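Local coordinates for protein CurH (Lyngbya majuscula, PDB 3KG7) that probably catalyses the dehydration of a beta-hydroxyacyl intermediate, as the dehydratase domain of one module of the curacin polyketide synthase, at residues Pro50-Ile55 with Leu204-Thr209. Sequence-based numbering, arbitrary orientation.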
ATOM      1  N   PRO C  50       5.929  22.260  -8.402  1.00 82.46           N
ATOM      2  CA  PRO C  50       6.304  22.188  -9.813  1.00 82.06           C
ATOM      3  C   PRO C  50       6.481  20.729 -10.271  1.00 82.80           C
ATOM      4  O   PRO C  50       6.964  19.867  -9.513  1.00 80.54           O
ATOM      5  CB  PRO C  50       7.618  22.966  -9.876  1.00 83.42           C
ATOM      6  CG  PRO C  50       8.179  22.846  -8.498  1.00 86.62           C
ATOM      7  CD  PRO C  50       6.997  22.845  -7.574  1.00 85.21           C
ATOM      8  N   GLY C  51       6.054  20.480 -11.508  1.00 83.87           N
ATOM      9  CA  GLY C  51       6.039  19.146 -12.108  1.00 82.86           C
ATOM     10  C   GLY C  51       7.306  18.335 -11.945  1.00 82.77           C
ATOM     11  O   GLY C  51       7.242  17.144 -11.618  1.00 83.61           O
ATOM     12  N   VAL C  52       8.459  18.967 -12.161  1.00 82.42           N
ATOM     13  CA  VAL C  52       9.743  18.252 -12.059  1.00 83.32           C
ATOM     14  C   VAL C  52       9.999  17.571 -10.696  1.00 84.24           C
ATOM     15  O   VAL C  52      10.853  16.689 -10.595  1.00 87.90           O
ATOM     16  CB  VAL C  52      10.967  19.117 -12.489  1.00 83.35           C
ATOM     17  CG1 VAL C  52      10.862  19.497 -13.967  1.00 81.24           C
ATOM     18  CG2 VAL C  52      11.137  20.352 -11.594  1.00 81.75           C
ATOM     19  N   SER C  53       9.240  17.961  -9.673  1.00 82.40           N
ATOM     20  CA  SER C  53       9.332  17.348  -8.344  1.00 80.66           C
ATOM     21  C   SER C  53       9.074  15.861  -8.397  1.00 80.91           C
ATOM     22  O   SER C  53       9.703  15.083  -7.675  1.00 83.25           O
ATOM     23  CB  SER C  53       8.336  17.980  -7.374  1.00 78.54           C
ATOM     24  OG  SER C  53       8.492  19.381  -7.355  1.00 81.51           O
ATOM     25  N   TYR C  54       8.137  15.464  -9.245  1.00 79.96           N
ATOM     26  CA  TYR C  54       7.790  14.051  -9.364  1.00 80.65           C
ATOM     27  C   TYR C  54       8.914  13.242  -9.992  1.00 81.59           C
ATOM     28  O   TYR C  54       9.097  12.080  -9.645  1.00 82.33           O
ATOM     29  CB  TYR C  54       6.459  13.881 -10.102  1.00 78.27           C
ATOM     30  CG  TYR C  54       5.386  14.748  -9.490  1.00 78.09           C
ATOM     31  CD1 TYR C  54       5.035  14.607  -8.151  1.00 78.53           C
ATOM     32  CD2 TYR C  54       4.743  15.732 -10.238  1.00 77.78           C
ATOM     33  CE1 TYR C  54       4.066  15.420  -7.574  1.00 79.36           C
ATOM     34  CE2 TYR C  54       3.766  16.531  -9.675  1.00 77.26           C
ATOM     35  CZ  TYR C  54       3.438  16.375  -8.347  1.00 76.84           C
ATOM     36  OH  TYR C  54       2.474  17.164  -7.787  1.00 77.47           O
ATOM     37  N   ILE C  55       9.685  13.873 -10.880  1.00 81.16           N
ATOM     38  CA  ILE C  55      10.871  13.242 -11.435  1.00 80.37           C
ATOM     39  C   ILE C  55      11.853  13.012 -10.295  1.00 81.99           C
ATOM     40  O   ILE C  55      12.404  11.912 -10.152  1.00 84.32           O
ATOM     41  CB  ILE C  55      11.541  14.081 -12.550  1.00 79.77           C
ATOM     42  CG1 ILE C  55      10.507  14.553 -13.581  1.00 80.00           C
ATOM     43  CG2 ILE C  55      12.638  13.254 -13.234  1.00 78.82           C
ATOM     44  CD1 ILE C  55      11.000  15.636 -14.526  1.00 79.73           C
ATOM     45  N   LEU C 204      16.036  21.914  -6.684  1.00 79.97           N
ATOM     46  CA  LEU C 204      17.252  21.908  -7.490  1.00 80.65           C
ATOM     47  C   LEU C 204      16.987  21.536  -8.943  1.00 81.64           C
ATOM     48  O   LEU C 204      17.572  22.133  -9.851  1.00 82.05           O
ATOM     49  CB  LEU C 204      18.281  20.953  -6.891  1.00 81.85           C
ATOM     50  CG  LEU C 204      18.832  21.308  -5.512  1.00 82.36           C
ATOM     51  CD1 LEU C 204      19.503  20.068  -4.891  1.00 84.34           C
ATOM     52  CD2 LEU C 204      19.795  22.478  -5.601  1.00 80.79           C
ATOM     53  N   ILE C 205      16.126  20.546  -9.173  1.00 81.76           N
ATOM     54  CA  ILE C 205      15.793  20.195 -10.554  1.00 82.42           C
ATOM     55  C   ILE C 205      14.926  21.290 -11.172  1.00 83.79           C
ATOM     56  O   ILE C 205      15.047  21.577 -12.364  1.00 86.54           O
ATOM     57  CB  ILE C 205      15.234  18.735 -10.746  1.00 82.62           C
ATOM     58  CG1 ILE C 205      15.168  18.383 -12.242  1.00 82.61           C
ATOM     59  CG2 ILE C 205      13.896  18.525 -10.033  1.00 82.67           C
ATOM     60  CD1 ILE C 205      14.827  16.927 -12.543  1.00 84.34           C
ATOM     61  N   ASP C 206      14.104  21.947 -10.358  1.00 83.64           N
ATOM     62  CA  ASP C 206      13.321  23.056 -10.885  1.00 82.94           C
ATOM     63  C   ASP C 206      14.189  24.212 -11.320  1.00 82.53           C
ATOM     64  O   ASP C 206      13.919  24.830 -12.341  1.00 86.24           O
ATOM     65  CB  ASP C 206      12.270  23.578  -9.921  1.00 84.35           C
ATOM     66  CG  ASP C 206      11.322  24.521 -10.610  1.00 87.41           C
ATOM     67  OD1 ASP C 206      10.641  24.057 -11.553  1.00 88.36           O
ATOM     68  OD2 ASP C 206      11.296  25.726 -10.261  1.00 89.66           O
ATOM     69  N   ALA C 207      15.221  24.499 -10.534  1.00 80.31           N
ATOM     70  CA  ALA C 207      16.156  25.574 -10.833  1.00 78.44           C
ATOM     71  C   ALA C 207      16.810  25.423 -12.201  1.00 80.05           C
ATOM     72  O   ALA C 207      17.129  26.410 -12.859  1.00 82.27           O
ATOM     73  CB  ALA C 207      17.206  25.651  -9.766  1.00 77.19           C
ATOM     74  N   CYS C 208      17.003  24.185 -12.633  1.00 80.16           N
ATOM     75  CA  CYS C 208      17.634  23.910 -13.926  1.00 80.84           C
ATOM     76  C   CYS C 208      16.840  24.450 -15.111  1.00 81.31           C
ATOM     77  O   CYS C 208      17.390  24.650 -16.203  1.00 81.77           O
ATOM     78  CB  CYS C 208      17.830  22.403 -14.089  1.00 80.08           C
ATOM     79  SG  CYS C 208      18.946  21.733 -12.859  1.00 83.28           S
ATOM     80  N   THR C 209      15.550  24.686 -14.881  1.00 80.32           N
ATOM     81  CA  THR C 209      14.614  24.951 -15.952  1.00 80.30           C
ATOM     82  C   THR C 209      14.330  26.438 -16.075  1.00 81.04           C
ATOM     83  O   THR C 209      13.521  26.856 -16.912  1.00 83.45           O
ATOM     84  CB  THR C 209      13.298  24.205 -15.707  1.00 80.04           C
ATOM     85  OG1 THR C 209      12.592  24.834 -14.636  1.00 81.63           O
ATOM     86  CG2 THR C 209      13.559  22.746 -15.350  1.00 79.66           C
TER
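Apolar contact joins the two short helices at the heart of the double hotdog fold, 52-62 and 202-207, and Val52 is the wedge between them. Its CG2 methyl, in the crowded position between its own backbone N and carbonyl carbon, lies 3.5 Å from Asp206 CA and 3.7 Å from Ile205 CG2. A valine suits this place because its short side chain lets the backbones come close, with the CA atoms of Val52 and Asp206 6.1 Å apart. Ile205 is longer: CG1 stands anti to the backbone N (chi1 -169°), and the extended chain carries CD1 to within 4.3 Å of Ile55 CG2. Val52 CG1 touches Thr209 CG2 loosely, at 4.4 Å.

Asp206 brings a charged group to this apolar contact. Its side chain crosses that of Pro50 at about a right angle, OD1 3.6 Å from Pro50 CB; the compact proline ring offers it an apolar surface. OD2 has a weak hydrogen bond with Tyr164 OH and a long, weak ion pair with Arg210. An alanine here would remove the carboxylate and would probably loosen how this helix face is held against Pro50.

Within each segment a hydroxyl reinforces a turn. Ser53 OG donates to Pro50 O and Thr209 OG1 to Asp206 O, both 2.7 Å; Pro50 O also accepts the N-H of Ser53, and Asp206 O that of Thr209.

By family sequence pattern Pro50 closes the histidine motif and Asp206 matches the aspartate of the second dehydratase motif, consistent with a place beside the active site. The halves meet largely through aliphatic groups around a buried carboxylate, whose pKa low polarity might raise and the nearby arginine lower.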